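Local coordinates for MlnE (Bacillus amyloliquefaciens subsp. plantarum, PDB 5D2E), which is the NADP-binding, B-type ketoreductase at the N-terminus of a macrolactin assembly-line protein, where it probably reduces beta-keto groups of the growing polyketide chain, at residues A[157-162]-A[171-176]; A[390-395]-A[438-443]; A[496-499]-A[504-507]. One frame throughout, in Å; residues are numbered along the deposited sequence.

Interaction 1 of 3, residues A[157-162]-A[171-176]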
ATOM      1  N   GLN A 157       1.141 -14.539 -10.238  1.00 23.95           N
ATOM      2  CA  GLN A 157       1.199 -15.735 -11.073  1.00 24.94           C
ATOM      3  C   GLN A 157       1.492 -15.359 -12.549  1.00 27.12           C
ATOM      4  O   GLN A 157       2.313 -16.013 -13.246  1.00 24.94           O
ATOM      5  CB  GLN A 157      -0.029 -16.615 -10.973  1.00 25.74           C
ATOM      6  CG  GLN A 157      -0.401 -17.168  -9.592  1.00 26.14           C
ATOM      7  CD  GLN A 157       0.643 -18.071  -8.944  1.00 30.83           C
ATOM      8  OE1 GLN A 157       0.555 -18.463  -7.746  1.00 33.12           O
ATOM      9  NE2 GLN A 157       1.594 -18.471  -9.746  1.00 27.11           N
ATOM     10  N   MET A 158       0.829 -14.308 -13.030  1.00 25.08           N
ATOM     11  CA  MET A 158       0.940 -13.922 -14.408  1.00 25.41           C
ATOM     12  C   MET A 158       2.344 -13.447 -14.717  1.00 26.52           C
ATOM     13  O   MET A 158       2.954 -13.908 -15.663  1.00 24.76           O
ATOM     14  CB  MET A 158      -0.075 -12.833 -14.730  1.00 24.86           C
ATOM     15  CG  MET A 158       0.023 -12.351 -16.177  1.00 29.20           C
ATOM     16  SD  MET A 158      -0.819 -10.761 -16.446  1.00 30.43           S
ATOM     17  CE  MET A 158       0.462  -9.666 -15.786  1.00 30.87           C
ATOM     18  N   PHE A 159       2.908 -12.565 -13.884  1.00 24.05           N
ATOM     19  CA  PHE A 159       4.242 -12.055 -14.183  1.00 26.56           C
ATOM     20  C   PHE A 159       5.298 -13.139 -14.008  1.00 27.46           C
ATOM     21  O   PHE A 159       6.193 -13.256 -14.819  1.00 29.14           O
ATOM     22  CB  PHE A 159       4.605 -10.892 -13.295  1.00 27.28           C
ATOM     23  CG  PHE A 159       3.930  -9.634 -13.648  1.00 27.79           C
ATOM     24  CD1 PHE A 159       4.159  -9.049 -14.879  1.00 28.25           C
ATOM     25  CD2 PHE A 159       3.138  -8.965 -12.726  1.00 31.71           C
ATOM     26  CE1 PHE A 159       3.565  -7.858 -15.226  1.00 30.08           C
ATOM     27  CE2 PHE A 159       2.544  -7.766 -13.069  1.00 27.55           C
ATOM     28  CZ  PHE A 159       2.747  -7.217 -14.307  1.00 28.56           C
ATOM     29  N   GLN A 160       5.172 -13.980 -13.002  1.00 25.35           N
ATOM     30  CA  GLN A 160       6.137 -15.002 -12.837  1.00 27.76           C
ATOM     31  C   GLN A 160       6.130 -15.978 -14.030  1.00 29.21           C
ATOM     32  O   GLN A 160       7.186 -16.357 -14.526  1.00 27.15           O
ATOM     33  CB  GLN A 160       5.948 -15.701 -11.529  1.00 31.31           C
ATOM     34  CG  GLN A 160       7.191 -16.400 -11.076  1.00 34.71           C
ATOM     35  CD  GLN A 160       7.033 -17.048  -9.698  1.00 33.19           C
ATOM     36  OE1 GLN A 160       6.331 -18.048  -9.567  1.00 30.19           O
ATOM     37  NE2 GLN A 160       7.775 -16.535  -8.698  1.00 29.26           N
ATOM     38  N   ALA A 161       4.944 -16.425 -14.427  1.00 26.80           N
ATOM     39  CA  ALA A 161       4.795 -17.325 -15.570  1.00 28.14           C
ATOM     40  C   ALA A 161       5.294 -16.658 -16.821  1.00 26.80           C
ATOM     41  O   ALA A 161       5.981 -17.326 -17.633  1.00 29.09           O
ATOM     42  CB  ALA A 161       3.333 -17.733 -15.750  1.00 27.24           C
ATOM     43  N   PHE A 162       4.927 -15.376 -17.047  1.00 28.41           N
ATOM     44  CA  PHE A 162       5.379 -14.718 -18.268  1.00 28.32           C
ATOM     45  C   PHE A 162       6.898 -14.668 -18.341  1.00 26.89           C
ATOM     46  O   PHE A 162       7.459 -14.833 -19.438  1.00 27.60           O
ATOM     47  CB  PHE A 162       4.886 -13.297 -18.404  1.00 31.51           C
ATOM     48  CG  PHE A 162       3.442 -13.176 -18.839  1.00 36.33           C
ATOM     49  CD1 PHE A 162       2.616 -14.287 -18.938  1.00 36.46           C
ATOM     50  CD2 PHE A 162       2.911 -11.902 -19.075  1.00 42.64           C
ATOM     51  CE1 PHE A 162       1.308 -14.139 -19.363  1.00 40.88           C
ATOM     52  CE2 PHE A 162       1.604 -11.761 -19.461  1.00 40.09           C
ATOM     53  CZ  PHE A 162       0.818 -12.897 -19.604  1.00 36.56           C
ATOM     54  N   ALA A 171       6.270  -5.909 -22.869  1.00 32.46           N
ATOM     55  CA  ALA A 171       4.799  -5.950 -22.676  1.00 29.00           C
ATOM     56  C   ALA A 171       4.390  -4.649 -22.069  1.00 33.32           C
ATOM     57  O   ALA A 171       5.149  -4.035 -21.267  1.00 31.93           O
ATOM     58  CB  ALA A 171       4.401  -7.082 -21.775  1.00 30.21           C
ATOM     59  N   GLU A 172       3.190  -4.212 -22.454  1.00 30.32           N
ATOM     60  CA  GLU A 172       2.527  -3.103 -21.776  1.00 32.97           C
ATOM     61  C   GLU A 172       1.338  -3.694 -21.082  1.00 30.41           C
ATOM     62  O   GLU A 172       0.431  -4.221 -21.747  1.00 31.14           O
ATOM     63  CB  GLU A 172       2.065  -2.019 -22.758  1.00 40.70           C
ATOM     64  CG  GLU A 172       2.879  -1.896 -24.070  1.00 55.37           C
ATOM     65  CD  GLU A 172       4.319  -1.426 -23.917  1.00 57.77           C
ATOM     66  OE1 GLU A 172       4.590  -0.649 -22.990  1.00 70.51           O
ATOM     67  OE2 GLU A 172       5.183  -1.824 -24.742  1.00 69.87           O
ATOM     68  N   ILE A 173       1.322  -3.600 -19.766  1.00 27.58           N
ATOM     69  CA  ILE A 173       0.310  -4.266 -18.944  1.00 28.28           C
ATOM     70  C   ILE A 173      -0.618  -3.188 -18.355  1.00 28.55           C
ATOM     71  O   ILE A 173      -0.121  -2.259 -17.720  1.00 27.82           O
ATOM     72  CB  ILE A 173       0.926  -5.039 -17.803  1.00 29.30           C
ATOM     73  CG1 ILE A 173       1.855  -6.162 -18.323  1.00 37.48           C
ATOM     74  CG2 ILE A 173      -0.196  -5.595 -16.913  1.00 30.58           C
ATOM     75  CD1 ILE A 173       3.332  -5.776 -18.376  1.00 40.21           C
ATOM     76  N   LEU A 174      -1.922  -3.303 -18.569  1.00 25.30           N
ATOM     77  CA  LEU A 174      -2.882  -2.372 -18.056  1.00 25.26           C
ATOM     78  C   LEU A 174      -3.748  -3.135 -17.137  1.00 24.61           C
ATOM     79  O   LEU A 174      -4.469  -4.049 -17.553  1.00 24.85           O
ATOM     80  CB  LEU A 174      -3.693  -1.669 -19.183  1.00 28.58           C
ATOM     81  CG  LEU A 174      -4.821  -0.741 -18.692  1.00 28.89           C
ATOM     82  CD1 LEU A 174      -4.315   0.443 -17.852  1.00 27.94           C
ATOM     83  CD2 LEU A 174      -5.599  -0.229 -19.908  1.00 31.51           C
ATOM     84  N   TYR A 175      -3.664  -2.786 -15.849  1.00 23.76           N
ATOM     85  CA  TYR A 175      -4.428  -3.352 -14.790  1.00 23.62           C
ATOM     86  C   TYR A 175      -5.595  -2.418 -14.502  1.00 24.59           C
ATOM     87  O   TYR A 175      -5.392  -1.254 -14.268  1.00 24.67           O
ATOM     88  CB  TYR A 175      -3.541  -3.517 -13.572  1.00 24.13           C
ATOM     89  CG  TYR A 175      -4.275  -3.672 -12.287  1.00 23.71           C
ATOM     90  CD1 TYR A 175      -4.928  -4.848 -11.942  1.00 24.54           C
ATOM     91  CD2 TYR A 175      -4.367  -2.589 -11.403  1.00 27.45           C
ATOM     92  CE1 TYR A 175      -5.665  -4.921 -10.754  1.00 26.84           C
ATOM     93  CE2 TYR A 175      -5.093  -2.677 -10.223  1.00 25.97           C
ATOM     94  CZ  TYR A 175      -5.726  -3.827  -9.903  1.00 27.42           C
ATOM     95  OH  TYR A 175      -6.382  -3.827  -8.669  1.00 29.45           O
ATOM     96  N   LEU A 176      -6.821  -2.975 -14.507  1.00 24.28           N
ATOM     97  CA  LEU A 176      -8.069  -2.272 -14.271  1.00 25.92           C
ATOM     98  C   LEU A 176      -8.815  -2.832 -13.093  1.00 24.78           C
ATOM     99  O   LEU A 176      -8.842  -4.019 -12.880  1.00 24.16           O
ATOM    100  CB  LEU A 176      -9.019  -2.385 -15.479  1.00 25.81           C
ATOM    101  CG  LEU A 176      -8.402  -2.160 -16.851  1.00 29.23           C
ATOM    102  CD1 LEU A 176      -9.336  -2.448 -18.023  1.00 34.43           C
ATOM    103  CD2 LEU A 176      -7.914  -0.748 -16.901  1.00 32.08           C
TER

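Interaction 2 of 3, residues A[390-395]-A[438-443]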
ATOM      1  N   TRP A 390      -8.034  -6.086  10.875  1.00 28.53           N
ATOM      2  CA  TRP A 390      -8.502  -6.682  12.113  1.00 27.24           C
ATOM      3  C   TRP A 390      -8.418  -5.749  13.287  1.00 27.55           C
ATOM      4  O   TRP A 390      -9.312  -5.769  14.195  1.00 29.22           O
ATOM      5  CB  TRP A 390      -7.761  -7.964  12.406  1.00 27.74           C
ATOM      6  CG  TRP A 390      -7.827  -9.036  11.365  1.00 26.91           C
ATOM      7  CD1 TRP A 390      -6.879  -9.980  11.174  1.00 29.18           C
ATOM      8  CD2 TRP A 390      -8.882  -9.336  10.443  1.00 27.97           C
ATOM      9  NE1 TRP A 390      -7.221 -10.816  10.150  1.00 29.26           N
ATOM     10  CE2 TRP A 390      -8.476 -10.490   9.716  1.00 29.25           C
ATOM     11  CE3 TRP A 390     -10.143  -8.790  10.174  1.00 30.28           C
ATOM     12  CZ2 TRP A 390      -9.267 -11.084   8.695  1.00 29.35           C
ATOM     13  CZ3 TRP A 390     -10.951  -9.415   9.168  1.00 30.60           C
ATOM     14  CH2 TRP A 390     -10.491 -10.528   8.433  1.00 32.13           C
ATOM     15  N   LEU A 391      -7.395  -4.882  13.288  1.00 27.79           N
ATOM     16  CA  LEU A 391      -7.233  -3.902  14.369  1.00 28.40           C
ATOM     17  C   LEU A 391      -8.346  -2.862  14.297  1.00 29.44           C
ATOM     18  O   LEU A 391      -8.940  -2.510  15.286  1.00 29.09           O
ATOM     19  CB  LEU A 391      -5.903  -3.204  14.256  1.00 29.58           C
ATOM     20  CG  LEU A 391      -4.662  -3.982  14.665  1.00 28.34           C
ATOM     21  CD1 LEU A 391      -3.375  -3.428  14.093  1.00 31.20           C
ATOM     22  CD2 LEU A 391      -4.600  -3.947  16.204  1.00 30.75           C
ATOM     23  N   ASP A 392      -8.639  -2.376  13.110  1.00 28.90           N
ATOM     24  CA  ASP A 392      -9.752  -1.455  12.948  1.00 28.75           C
ATOM     25  C   ASP A 392     -11.076  -2.128  13.370  1.00 29.88           C
ATOM     26  O   ASP A 392     -11.896  -1.505  14.041  1.00 31.90           O
ATOM     27  CB  ASP A 392      -9.886  -1.021  11.515  1.00 27.85           C
ATOM     28  CG  ASP A 392     -11.208  -0.276  11.241  1.00 27.82           C
ATOM     29  OD1 ASP A 392     -11.263   0.905  11.600  1.00 31.84           O
ATOM     30  OD2 ASP A 392     -12.124  -0.884  10.679  1.00 28.97           O
ATOM     31  N   LYS A 393     -11.270  -3.361  12.937  1.00 29.35           N
ATOM     32  CA  LYS A 393     -12.494  -4.100  13.157  1.00 29.65           C
ATOM     33  C   LYS A 393     -12.698  -4.371  14.649  1.00 33.68           C
ATOM     34  O   LYS A 393     -13.717  -4.005  15.192  1.00 32.25           O
ATOM     35  CB  LYS A 393     -12.480  -5.402  12.403  1.00 31.65           C
ATOM     36  CG  LYS A 393     -13.846  -6.092  12.342  1.00 32.26           C
ATOM     37  CD  LYS A 393     -13.693  -7.317  11.433  1.00 34.11           C
ATOM     38  CE  LYS A 393     -15.020  -7.991  11.093  1.00 33.16           C
ATOM     39  NZ  LYS A 393     -14.854  -9.120  10.177  1.00 32.63           N
ATOM     40  N   ALA A 394     -11.688  -4.929  15.312  1.00 31.43           N
ATOM     41  CA  ALA A 394     -11.794  -5.179  16.763  1.00 32.07           C
ATOM     42  C   ALA A 394     -11.972  -3.913  17.580  1.00 33.87           C
ATOM     43  O   ALA A 394     -12.542  -3.968  18.644  1.00 31.07           O
ATOM     44  CB  ALA A 394     -10.564  -5.904  17.251  1.00 34.63           C
ATOM     45  N   ALA A 395     -11.425  -2.785  17.115  1.00 28.28           N
ATOM     46  CA  ALA A 395     -11.446  -1.556  17.891  1.00 30.26           C
ATOM     47  C   ALA A 395     -12.526  -0.582  17.436  1.00 33.70           C
ATOM     48  O   ALA A 395     -12.495   0.599  17.816  1.00 32.42           O
ATOM     49  CB  ALA A 395     -10.101  -0.872  17.817  1.00 32.38           C
ATOM     50  N   LYS A 438     -16.288   5.137   6.995  1.00 31.03           N
ATOM     51  CA  LYS A 438     -17.072   4.564   8.051  1.00 29.70           C
ATOM     52  C   LYS A 438     -17.265   5.539   9.224  1.00 28.58           C
ATOM     53  O   LYS A 438     -17.876   5.175  10.186  1.00 32.41           O
ATOM     54  CB  LYS A 438     -16.449   3.237   8.551  1.00 30.74           C
ATOM     55  CG  LYS A 438     -16.516   2.079   7.621  1.00 31.60           C
ATOM     56  CD  LYS A 438     -17.923   1.834   7.077  1.00 37.12           C
ATOM     57  CE  LYS A 438     -17.852   0.558   6.284  1.00 41.69           C
ATOM     58  NZ  LYS A 438     -19.026   0.335   5.429  1.00 43.96           N
ATOM     59  N   GLY A 439     -16.669   6.716   9.172  1.00 29.47           N
ATOM     60  CA  GLY A 439     -16.798   7.706  10.212  1.00 32.70           C
ATOM     61  C   GLY A 439     -16.127   7.327  11.507  1.00 34.14           C
ATOM     62  O   GLY A 439     -16.610   7.622  12.591  1.00 29.81           O
ATOM     63  N   ARG A 440     -14.981   6.676  11.429  1.00 30.41           N
ATOM     64  CA  ARG A 440     -14.246   6.341  12.659  1.00 28.32           C
ATOM     65  C   ARG A 440     -13.778   7.573  13.368  1.00 27.94           C
ATOM     66  O   ARG A 440     -13.204   8.502  12.742  1.00 29.07           O
ATOM     67  CB  ARG A 440     -13.010   5.468  12.332  1.00 29.53           C
ATOM     68  CG  ARG A 440     -13.330   4.117  11.788  1.00 29.90           C
ATOM     69  CD  ARG A 440     -13.772   3.115  12.840  1.00 31.99           C
ATOM     70  NE  ARG A 440     -13.790   1.807  12.217  1.00 30.66           N
ATOM     71  CZ  ARG A 440     -14.847   1.216  11.691  1.00 33.09           C
ATOM     72  NH1 ARG A 440     -16.048   1.775  11.758  1.00 31.85           N
ATOM     73  NH2 ARG A 440     -14.689   0.045  11.073  1.00 34.76           N
ATOM     74  N   PRO A 441     -13.928   7.583  14.698  1.00 30.08           N
ATOM     75  CA  PRO A 441     -13.494   8.752  15.424  1.00 33.21           C
ATOM     76  C   PRO A 441     -11.978   8.893  15.550  1.00 33.14           C
ATOM     77  O   PRO A 441     -11.243   7.945  15.330  1.00 27.94           O
ATOM     78  CB  PRO A 441     -14.175   8.620  16.764  1.00 34.22           C
ATOM     79  CG  PRO A 441     -14.457   7.157  16.905  1.00 36.10           C
ATOM     80  CD  PRO A 441     -14.729   6.661  15.511  1.00 33.39           C
ATOM     81  N   GLY A 442     -11.552  10.100  15.873  1.00 30.49           N
ATOM     82  CA  GLY A 442     -10.159  10.434  16.009  1.00 33.84           C
ATOM     83  C   GLY A 442      -9.402  10.566  14.686  1.00 33.22           C
ATOM     84  O   GLY A 442     -10.003  10.587  13.619  1.00 31.15           O
ATOM     85  N   LYS A 443      -8.089  10.657  14.792  1.00 30.95           N
ATOM     86  CA  LYS A 443      -7.213  10.898  13.676  1.00 32.05           C
ATOM     87  C   LYS A 443      -6.824   9.550  13.057  1.00 30.83           C
ATOM     88  O   LYS A 443      -6.542   8.577  13.798  1.00 34.06           O
ATOM     89  CB  LYS A 443      -5.983  11.688  14.109  1.00 35.48           C
ATOM     90  CG  LYS A 443      -5.021  11.912  12.942  1.00 40.37           C
ATOM     91  CD  LYS A 443      -4.326  13.254  12.895  1.00 48.44           C
ATOM     92  CE  LYS A 443      -3.755  13.539  11.518  1.00 45.15           C
ATOM     93  NZ  LYS A 443      -4.644  13.999  10.428  1.00 47.80           N
TER

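Interaction 3 of 3, residues A[496-499]-A[504-507]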
ATOM      1  N   ALA A 496       3.978  11.264   3.445  1.00 26.58           N
ATOM      2  CA  ALA A 496       5.269  10.649   3.199  1.00 27.46           C
ATOM      3  C   ALA A 496       6.391  11.518   3.802  1.00 29.42           C
ATOM      4  O   ALA A 496       6.401  12.717   3.673  1.00 28.92           O
ATOM      5  CB  ALA A 496       5.531  10.477   1.766  1.00 28.68           C
ATOM      6  N   VAL A 497       7.355  10.840   4.405  1.00 32.72           N
ATOM      7  CA  VAL A 497       8.505  11.489   5.018  1.00 33.87           C
ATOM      8  C   VAL A 497       9.698  11.077   4.188  1.00 32.32           C
ATOM      9  O   VAL A 497       9.920   9.894   3.998  1.00 31.11           O
ATOM     10  CB  VAL A 497       8.703  11.091   6.482  1.00 35.50           C
ATOM     11  CG1 VAL A 497       9.966  11.795   7.025  1.00 34.40           C
ATOM     12  CG2 VAL A 497       7.501  11.406   7.391  1.00 36.57           C
ATOM     13  N   ILE A 498      10.391  12.059   3.615  1.00 27.92           N
ATOM     14  CA  ILE A 498      11.569  11.848   2.808  1.00 31.01           C
ATOM     15  C   ILE A 498      12.754  12.691   3.386  1.00 33.68           C
ATOM     16  O   ILE A 498      12.638  13.899   3.625  1.00 34.03           O
ATOM     17  CB  ILE A 498      11.342  12.193   1.336  1.00 34.26           C
ATOM     18  CG1 ILE A 498      10.015  11.558   0.831  1.00 33.20           C
ATOM     19  CG2 ILE A 498      12.500  11.649   0.515  1.00 37.58           C
ATOM     20  CD1 ILE A 498       9.760  11.891  -0.601  1.00 35.64           C
ATOM     21  N   SER A 499      13.869  12.001   3.595  1.00 37.97           N
ATOM     22  CA  SER A 499      15.073  12.550   4.271  1.00 39.59           C
ATOM     23  C   SER A 499      16.210  12.714   3.228  1.00 35.28           C
ATOM     24  O   SER A 499      16.633  11.740   2.589  1.00 35.80           O
ATOM     25  CB  SER A 499      15.459  11.620   5.421  1.00 42.38           C
ATOM     26  OG  SER A 499      16.671  12.037   6.018  1.00 52.43           O
ATOM     27  N   ARG A 504      17.207  17.320  -4.920  1.00 62.06           N
ATOM     28  CA  ARG A 504      17.454  15.936  -5.279  1.00 64.08           C
ATOM     29  C   ARG A 504      16.142  15.148  -5.165  1.00 55.66           C
ATOM     30  O   ARG A 504      15.755  14.382  -6.066  1.00 55.37           O
ATOM     31  CB  ARG A 504      18.532  15.339  -4.374  1.00 67.87           C
ATOM     32  CG  ARG A 504      19.835  16.148  -4.312  1.00 76.87           C
ATOM     33  CD  ARG A 504      20.630  16.177  -5.613  1.00 79.05           C
ATOM     34  NE  ARG A 504      21.238  14.864  -5.823  1.00 81.49           N
ATOM     35  CZ  ARG A 504      20.846  13.966  -6.725  1.00 76.91           C
ATOM     36  NH1 ARG A 504      19.862  14.230  -7.584  1.00 78.67           N
ATOM     37  NH2 ARG A 504      21.469  12.796  -6.782  1.00 72.90           N
ATOM     38  N   ILE A 505      15.419  15.396  -4.083  1.00 49.91           N
ATOM     39  CA  ILE A 505      14.180  14.685  -3.853  1.00 47.89           C
ATOM     40  C   ILE A 505      13.146  15.102  -4.893  1.00 47.76           C
ATOM     41  O   ILE A 505      12.417  14.287  -5.433  1.00 48.03           O
ATOM     42  CB  ILE A 505      13.647  14.965  -2.462  1.00 43.53           C
ATOM     43  CG1 ILE A 505      14.527  14.258  -1.445  1.00 42.90           C
ATOM     44  CG2 ILE A 505      12.206  14.478  -2.388  1.00 47.58           C
ATOM     45  CD1 ILE A 505      14.442  14.824  -0.034  1.00 46.25           C
ATOM     46  N   SER A 506      13.077  16.384  -5.168  1.00 55.21           N
ATOM     47  CA  SER A 506      12.151  16.851  -6.187  1.00 63.07           C
ATOM     48  C   SER A 506      12.352  16.174  -7.558  1.00 62.29           C
ATOM     49  O   SER A 506      11.371  15.928  -8.269  1.00 64.43           O
ATOM     50  CB  SER A 506      12.262  18.346  -6.343  1.00 63.83           C
ATOM     51  OG  SER A 506      11.744  18.657  -7.606  1.00 79.11           O
ATOM     52  N   GLU A 507      13.601  15.865  -7.912  1.00 62.10           N
ATOM     53  CA  GLU A 507      13.895  15.196  -9.197  1.00 73.57           C
ATOM     54  C   GLU A 507      13.389  13.763  -9.146  1.00 73.05           C
ATOM     55  O   GLU A 507      12.688  13.262 -10.047  1.00 68.52           O
ATOM     56  CB  GLU A 507      15.397  15.182  -9.484  1.00 76.38           C
ATOM     57  CG  GLU A 507      15.999  16.557  -9.726  1.00 86.62           C
ATOM     58  CD  GLU A 507      17.459  16.634  -9.294  1.00101.94           C
ATOM     59  OE1 GLU A 507      17.821  17.593  -8.576  1.00114.66           O
ATOM     60  OE2 GLU A 507      18.245  15.726  -9.650  1.00 97.73           O
TER

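Interaction 1 of 3, residues A[157-162]-A[171-176]
Met158, whose methyl group reaches Ile173 on the facing strand, takes part in the ordinary bonding of its helix: O of Met158 accepts the N-H of Phe162, with 2.8 Å from that O to N of Phe162. No polar bond crosses to residues 171-176, and the contact itself is wholly apolar and buried. Met158 leaves the helix with CG anti to its N (chi1 178°), and the turn at the sulfur (chi3 80°) folds CE back over the centre of the Phe159 ring, 3.6 Å above its plane, as in a CH-pi contact. The same methyl faces CG2 of Ile173 at 4.3 Å. Phe159 presents an edge rather than a face to the strand: its CE1 lies 3.8 Å from CD1 of Ile173, which sits in the plane of the ring, and 3.9 Å from CG1. CG of Met158 also lies over one face of the Phe162 ring, offset toward its rim. Leu195 and Val198 of helix 186-201 also pack on Phe159. The arrangement is typical of a beta-alpha-beta unit in a Rossmann-like fold, here strand 127-133, helix 141-164 and strand 171-180, with the helix laid against the strand that follows it.

Interaction 2 of 3, residues A[390-395]-A[438-443]
Asp392 and Arg440 make the whole contact through a salt bridge with two hydrogen bonds. Arg440 approaches side-on, using NE and one terminal nitrogen instead of its two terminal ones: NE donates to OD1 of Asp392 at 2.8 Å, and NH2 donates to OD2 of Asp392, also at 2.8 Å and nearly straight (169° at the hydrogen). Both oxygens are met on the syn side, though the two nitrogens stand somewhat out of the carboxylate plane, while the oxygens stay close to the guanidinium plane. The carboxylate lies at the edge of the guanidinium, and the two planes are only 15° apart, although the side chains as a whole cross at about a right angle. A bend in the arginine chain at chi2 (-78°) brings CG and CD alongside the carboxylate as well, with CD 3.6 Å from OD1 of Asp392. A second salt bridge converges on the same acid: OD1 of Asp392 is also bound by NE of Arg435 from helix 419-437.

Aromatic residues of helix 419-437 line the pair: Tyr434 touches both partners, and Phe431 touches Asp392.

The backbones contribute by placement. Asp392 is in the last turns of helix 386-394, and Arg440 directly follows Gly439, whose positive phi and two bonds back into the preceding turn form a Schellman motif ending helix 419-437.

Chemically, a buried carboxylate paired with two arginines would be expected to remain ionised, and the two-point grip fixes the rotation of the guanidinium while tying the end of one ketoreductase helix to the loop after another.

Interaction 3 of 3, residues A[496-499]-A[504-507]
Ile505 meets Ile498 with all of its outer carbons. From CB, which points from helix 502-509 toward the strand, the side chain divides into two branches. The short one, CG2, is anti to the backbone N and lies 4.0 Å from CD1 of Ile498, at the end of that residue's longer arm. The long branch starts with CG1, anti to the carbonyl carbon (chi1 -72°), and CG1 comes to 3.8 Å from CG2 of Ile498. It then runs nearly extended to the tip, where CD1 again meets CG2 of Ile498 at 3.8 Å. This last methyl also reaches the strand backbone, passing 4.2 Å from O of Ile498 and 4.3 Å from C of Ser499, so the helix touches main chain as well as side chain.

Ile498 answers with the same branching. The two isoleucines run antiparallel alongside one another, and the short branch of Ile498 lies against the long branch of Ile505, while its own extended CD1 is paired with the short branch of the helix residue. The result is an apolar contact of methyl and methylene groups, with no hydrogen bond across it.

Polar groups are settled away from this patch. CB of Ser499 points away from the helix, and its OG is hydrogen-bonded to O of Glu473. On the helix, NH1 of Arg504 forms a salt bridge with OE2 of Glu507 at 3.0 Å.

Leu472 and Tyr38 touch both isoleucines, and His36 adds to the packing on Ile505. Helix 502-509 thus folds back on strand 494-499, which pairs antiparallel with strand 35-46 and parallel with strand 443-453; it packs over strand 494-499 and reaches the neighbouring strand 35-46.

Along the chain the contacts follow one another without overlap: interaction 1, interaction 2, then interaction 3 close to the C-terminus. Interaction 1 belongs to the N-terminal Rossmann-like half and is separated from interaction 2, in the NADP-binding ketoreductase half, by about 35 Å between centres, on the opposite side of the chain's centre. Interaction 3 lies about 30 Å from each of them, centre to centre, though its nearest atoms are about 11 Å from interaction 2. Strand 443-453, which follows the loop of interaction 2, pairs with strand 494-499 of interaction 3. That last strand also pairs with strand 35-46, so the final part of the chain joins the ketoreductase half to an N-terminal strand.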